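Local coordinates for protein glucose-6-phosphate isomerase (Thermus thermophilus, PDB 1ZZG) that probably interconverts glucose 6-phosphate and fructose 6-phosphate, an isomerisation shared by glycolysis and gluconeogenesis, at residues Ser255-Pro258 and Ser259-Val262; Lys290-His293 and Ala294-Leu298. All coordinates share one frame; numbering follows the deposited sequence.

Contact 1: residues Ser255-Pro258 and Ser259-Val262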
loop_
_atom_site.group_PDB
_atom_site.type_symbol
_atom_site.label_atom_id
_atom_site.label_comp_id
_atom_site.label_asym_id
_atom_site.label_seq_id
_atom_site.Cartn_x
_atom_site.Cartn_y
_atom_site.Cartn_z
ATOM N N SER A 255 7.434 -5.192 -2.090
ATOM C CA SER A 255 6.448 -4.349 -1.410
ATOM C C SER A 255 5.200 -4.027 -2.238
ATOM O O SER A 255 4.171 -3.644 -1.689
ATOM C CB SER A 255 7.100 -3.035 -0.968
ATOM O OG SER A 255 7.413 -2.222 -2.080
ATOM N N HIS A 256 5.284 -4.171 -3.556
ATOM C CA HIS A 256 4.137 -3.861 -4.403
ATOM C C HIS A 256 3.369 -5.096 -4.872
ATOM O O HIS A 256 2.363 -4.972 -5.580
ATOM C CB HIS A 256 4.595 -3.025 -5.599
ATOM C CG HIS A 256 5.069 -1.657 -5.218
ATOM N ND1 HIS A 256 4.210 -0.590 -5.065
ATOM C CD2 HIS A 256 6.297 -1.202 -4.874
ATOM C CE1 HIS A 256 4.887 0.463 -4.641
ATOM N NE2 HIS A 256 6.156 0.118 -4.516
ATOM N N LEU A 257 3.831 -6.280 -4.473
ATOM C CA LEU A 257 3.162 -7.511 -4.866
ATOM C C LEU A 257 1.784 -7.641 -4.213
ATOM O O LEU A 257 0.820 -8.036 -4.872
ATOM C CB LEU A 257 4.012 -8.742 -4.516
ATOM C CG LEU A 257 3.455 -10.075 -5.039
ATOM C CD1 LEU A 257 3.396 -10.046 -6.558
ATOM C CD2 LEU A 257 4.339 -11.229 -4.592
ATOM N N PRO A 258 1.666 -7.313 -2.909
ATOM C CA PRO A 258 0.345 -7.437 -2.279
ATOM C C PRO A 258 -0.763 -6.684 -3.020
ATOM O O PRO A 258 -1.865 -7.205 -3.180
ATOM C CB PRO A 258 0.584 -6.900 -0.869
ATOM C CG PRO A 258 2.005 -7.330 -0.604
ATOM C CD PRO A 258 2.683 -6.938 -1.909
ATOM N N SER A 259 -0.471 -5.469 -3.478
ATOM C CA SER A 259 -1.471 -4.687 -4.202
ATOM C C SER A 259 -1.900 -5.403 -5.471
ATOM O O SER A 259 -3.078 -5.389 -5.836
ATOM C CB SER A 259 -0.932 -3.303 -4.559
ATOM O OG SER A 259 -0.831 -2.485 -3.412
ATOM N N TRP A 260 -0.939 -6.020 -6.148
ATOM C CA TRP A 260 -1.228 -6.761 -7.374
ATOM C C TRP A 260 -2.170 -7.926 -7.060
ATOM O O TRP A 260 -3.127 -8.184 -7.799
ATOM C CB TRP A 260 0.068 -7.304 -7.982
ATOM C CG TRP A 260 -0.151 -8.248 -9.126
ATOM C CD1 TRP A 260 -0.421 -7.925 -10.429
ATOM C CD2 TRP A 260 -0.157 -9.678 -9.057
ATOM N NE1 TRP A 260 -0.598 -9.069 -11.176
ATOM C CE2 TRP A 260 -0.441 -10.159 -10.359
ATOM C CE3 TRP A 260 0.051 -10.601 -8.021
ATOM C CZ2 TRP A 260 -0.525 -11.526 -10.651
ATOM C CZ3 TRP A 260 -0.031 -11.967 -8.312
ATOM C CH2 TRP A 260 -0.317 -12.413 -9.619
ATOM N N PHE A 261 -1.901 -8.629 -5.962
ATOM C CA PHE A 261 -2.742 -9.762 -5.584
ATOM C C PHE A 261 -4.148 -9.322 -5.197
ATOM O O PHE A 261 -5.136 -10.001 -5.505
ATOM C CB PHE A 261 -2.137 -10.542 -4.417
ATOM C CG PHE A 261 -3.026 -11.654 -3.930
ATOM C CD1 PHE A 261 -3.238 -12.788 -4.716
ATOM C CD2 PHE A 261 -3.725 -11.530 -2.733
ATOM C CE1 PHE A 261 -4.138 -13.778 -4.319
ATOM C CE2 PHE A 261 -4.627 -12.511 -2.327
ATOM C CZ PHE A 261 -4.835 -13.638 -3.123
ATOM N N VAL A 262 -4.241 -8.189 -4.507
ATOM C CA VAL A 262 -5.539 -7.673 -4.098
ATOM C C VAL A 262 -6.444 -7.446 -5.316
ATOM O O VAL A 262 -7.619 -7.811 -5.284
ATOM C CB VAL A 262 -5.382 -6.373 -3.271
ATOM C CG1 VAL A 262 -6.744 -5.749 -3.010
ATOM C CG2 VAL A 262 -4.716 -6.696 -1.938
HETATM O O HOH W 1 1.408 -3.807 -2.135
#

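Contact 2: residues Lys290-His293 and Ala294-Leu298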
loop_
_atom_site.group_PDB
_atom_site.type_symbol
_atom_site.label_atom_id
_atom_site.label_comp_id
_atom_site.label_asym_id
_atom_site.label_seq_id
_atom_site.Cartn_x
_atom_site.Cartn_y
_atom_site.Cartn_z
ATOM N N LYS A 290 7.230 -4.927 8.834
ATOM C CA LYS A 290 6.564 -3.671 9.196
ATOM C C LYS A 290 5.123 -3.812 9.702
ATOM O O LYS A 290 4.698 -3.069 10.591
ATOM C CB LYS A 290 6.617 -2.657 8.033
ATOM C CG LYS A 290 5.660 -2.939 6.880
ATOM C CD LYS A 290 5.789 -1.894 5.765
ATOM C CE LYS A 290 7.165 -1.950 5.104
ATOM N NZ LYS A 290 7.303 -1.038 3.926
ATOM N N ASP A 291 4.362 -4.760 9.164
ATOM C CA ASP A 291 2.992 -4.909 9.631
ATOM C C ASP A 291 2.841 -5.626 10.973
ATOM O O ASP A 291 1.727 -5.820 11.463
ATOM C CB ASP A 291 2.124 -5.541 8.544
ATOM C CG ASP A 291 1.587 -4.498 7.579
ATOM O OD1 ASP A 291 1.025 -3.496 8.075
ATOM O OD2 ASP A 291 1.725 -4.661 6.349
ATOM N N GLN A 292 3.966 -6.004 11.573
ATOM C CA GLN A 292 3.944 -6.622 12.895
ATOM C C GLN A 292 3.743 -5.413 13.810
ATOM O O GLN A 292 3.396 -5.539 14.988
ATOM C CB GLN A 292 5.288 -7.292 13.213
ATOM C CG GLN A 292 5.669 -8.446 12.285
ATOM C CD GLN A 292 7.098 -8.941 12.495
ATOM O OE1 GLN A 292 7.589 -9.783 11.740
ATOM N NE2 GLN A 292 7.770 -8.418 13.520
ATOM N N HIS A 293 3.955 -4.233 13.226
ATOM C CA HIS A 293 3.832 -2.961 13.923
ATOM C C HIS A 293 2.642 -2.169 13.389
ATOM O O HIS A 293 2.693 -0.935 13.345
ATOM C CB HIS A 293 5.099 -2.116 13.713
ATOM C CG HIS A 293 6.372 -2.809 14.085
ATOM N ND1 HIS A 293 6.970 -2.660 15.318
ATOM C CD2 HIS A 293 7.171 -3.645 13.379
ATOM C CE1 HIS A 293 8.083 -3.371 15.355
ATOM N NE2 HIS A 293 8.229 -3.978 14.190
ATOM N N ALA A 294 1.581 -2.855 12.965
ATOM C CA ALA A 294 0.416 -2.149 12.444
ATOM C C ALA A 294 -0.851 -2.991 12.336
ATOM O O ALA A 294 -1.914 -2.582 12.805
ATOM C CB ALA A 294 0.743 -1.533 11.080
ATOM N N GLN A 295 -0.756 -4.161 11.715
ATOM C CA GLN A 295 -1.939 -4.998 11.561
ATOM C C GLN A 295 -1.931 -6.276 12.393
ATOM O O GLN A 295 -2.994 -6.805 12.727
ATOM C CB GLN A 295 -2.138 -5.354 10.087
ATOM C CG GLN A 295 -2.264 -4.149 9.174
ATOM C CD GLN A 295 -2.562 -4.541 7.737
ATOM O OE1 GLN A 295 -3.679 -4.949 7.407
ATOM N NE2 GLN A 295 -1.562 -4.423 6.876
ATOM N N VAL A 296 -0.743 -6.769 12.723
ATOM C CA VAL A 296 -0.619 -7.997 13.498
ATOM C C VAL A 296 -1.348 -7.938 14.835
ATOM O O VAL A 296 -1.868 -8.952 15.300
ATOM C CB VAL A 296 0.864 -8.357 13.729
ATOM C CG1 VAL A 296 0.982 -9.477 14.757
ATOM C CG2 VAL A 296 1.490 -8.803 12.413
ATOM N N GLN A 297 -1.385 -6.759 15.455
ATOM C CA GLN A 297 -2.077 -6.606 16.733
ATOM C C GLN A 297 -3.527 -7.050 16.558
ATOM O O GLN A 297 -4.061 -7.798 17.378
ATOM C CB GLN A 297 -2.007 -5.146 17.209
ATOM C CG GLN A 297 -2.949 -4.781 18.355
ATOM C CD GLN A 297 -2.814 -5.687 19.573
ATOM O OE1 GLN A 297 -1.704 -5.977 20.034
ATOM N NE2 GLN A 297 -3.952 -6.125 20.110
ATOM N N LEU A 298 -4.156 -6.608 15.476
ATOM C CA LEU A 298 -5.535 -6.991 15.204
ATOM C C LEU A 298 -5.634 -8.493 14.928
ATOM O O LEU A 298 -6.578 -9.146 15.372
ATOM C CB LEU A 298 -6.088 -6.223 14.002
ATOM C CG LEU A 298 -7.394 -6.780 13.414
ATOM C CD1 LEU A 298 -8.559 -6.439 14.331
ATOM C CD2 LEU A 298 -7.635 -6.190 12.034
HETATM O O HOH W 2 0.814 -4.722 15.075
#

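Contact 1: residues Ser255-Pro258 and Ser259-Val262
Leu-257 and Trp-260 run out together from the same flank of the first turn of helix 257-269, into which Ser-255 and His-256 lead, in the sugar-isomerase (SIS) fold. In both, the first torsion swings CG to the far side from the backbone N (chi1 -173° in Leu-257), which sends isobutyl group and indole in a common direction. Side chain meets side chain where CD1 of Leu-257 lies 3.7 Å from CE3 of Trp-260, the methyl approaching the six-membered part of the indole obliquely. Two large apolar side chains suit this flank because helix 371-391 packs on it: Met-378 touches both, and Leu-377 adds to the cover of Leu-257.

Pro-258 faces elsewhere, its ring resting on Pro-285 and Leu-287 of strand 278-287. Proline fits the first turn of a helix, where an amide nitrogen has no preceding carbonyl of the helix to bond, and its ring-restricted phi, -54° here, already suits a helix. Leu-257 O accepts from Phe-261 N at 3.0 Å, and Pro-258 O follows by accepting from Val-262 N at 2.9 Å. Val-262 packs back on this turn: its CG2, beside the backbone N, comes within 3.2 Å of Pro-258 O, and the side chain also reaches Pro-285. Phe-261 turns its ring away from the turn, to stack on Phe-247 and meet His-265.

Ser-259, small and polar, sits at the margin near Leu-79 of helix 79-88. Ser-255 O, the carbonyl four residues back, stands too far from Ser-259 N for a direct bond, and a water bridges them: it accepts from Ser-259 N at 2.8 Å and donates to Ser-255 O, also at 2.8 Å.

Contact 2: residues Lys290-His293 and Ala294-Leu298
The side chains of Asp-291 and Gln-295 run alongside each other and are joined by a nearly straight hydrogen bond from NE2 of Gln-295 to OD1 of Asp-291, 3.0 Å long with an angle of 172° at the hydrogen. The oxygen lies in the plane of the Gln-295 amide, but the donor approaches it from above the carboxylate, the two flat groups being turned 79° apart. With CG beside its backbone N (chi1 -57°) and an extended chain beyond, Gln-295 carries its amide back to Asp-291. Both groups have second partners on the preceding strand, 278-287: NE2 also donates to Pro-285 O, and Asp-291 OD2 accepts from Leu-287 N. Glutamine suits the place because one neutral NH2 can serve two acceptors, and a leucine here would probably leave Asp-291 OD1 and Pro-285 O without this shared donor.

Backbone bonds converge on Asp-291 O. Val-296 N donates to Asp-291 O at 2.9 Å. Gln-295 N reaches Asp-291 O at 3.0 Å, and Ala-294 N bonds Asp-291 O weakly at 3.3 Å. These bonds close the turn by which the 3-10 segment 290-292 leads into helix 296-301. A water adds a further link, donating to Gln-292 O and accepting from Gln-297 N.

Apolar contact comes from Val-296, whose CG2 lies 3.3 Å from Gln-292 CA and 4.2 Å from Gln-292 CB. Valine's compact, branched side chain fits against the Gln-292 backbone, while the polar end of Gln-292 bonds Tyr-250 and Glu-346.

Charged and polar ends reach across the dimer interface. Lys-290 forms salt bridges with Glu-252 of its own chain and with Asp-99 of the second subunit, a long flexible amine able to span both, and His-293 NE2 is hydrogen-bonded to Glu-131 of that subunit.

In the fold
The two contacts follow one another along the chain, and strand 278-287 bridges them: Pro-258 and Val-262 pack on its Pro-285, whose carbonyl oxygen is also a partner of Gln-295. Within one subunit their centres are about 17 Å apart and their nearest atoms about 5 Å, without touching. The dimer brings them together in another way, since Val-262 packs on Gln-295 of the second subunit. Contact 1 is buried near the middle of the chain, with the Val-262 side chain about 8 Å from that of Glu-267, the predicted proton donor. Contact 2 lies away from its own subunit's predicted sites, yet its Gln-297 packs on Glu-267 of the second subunit.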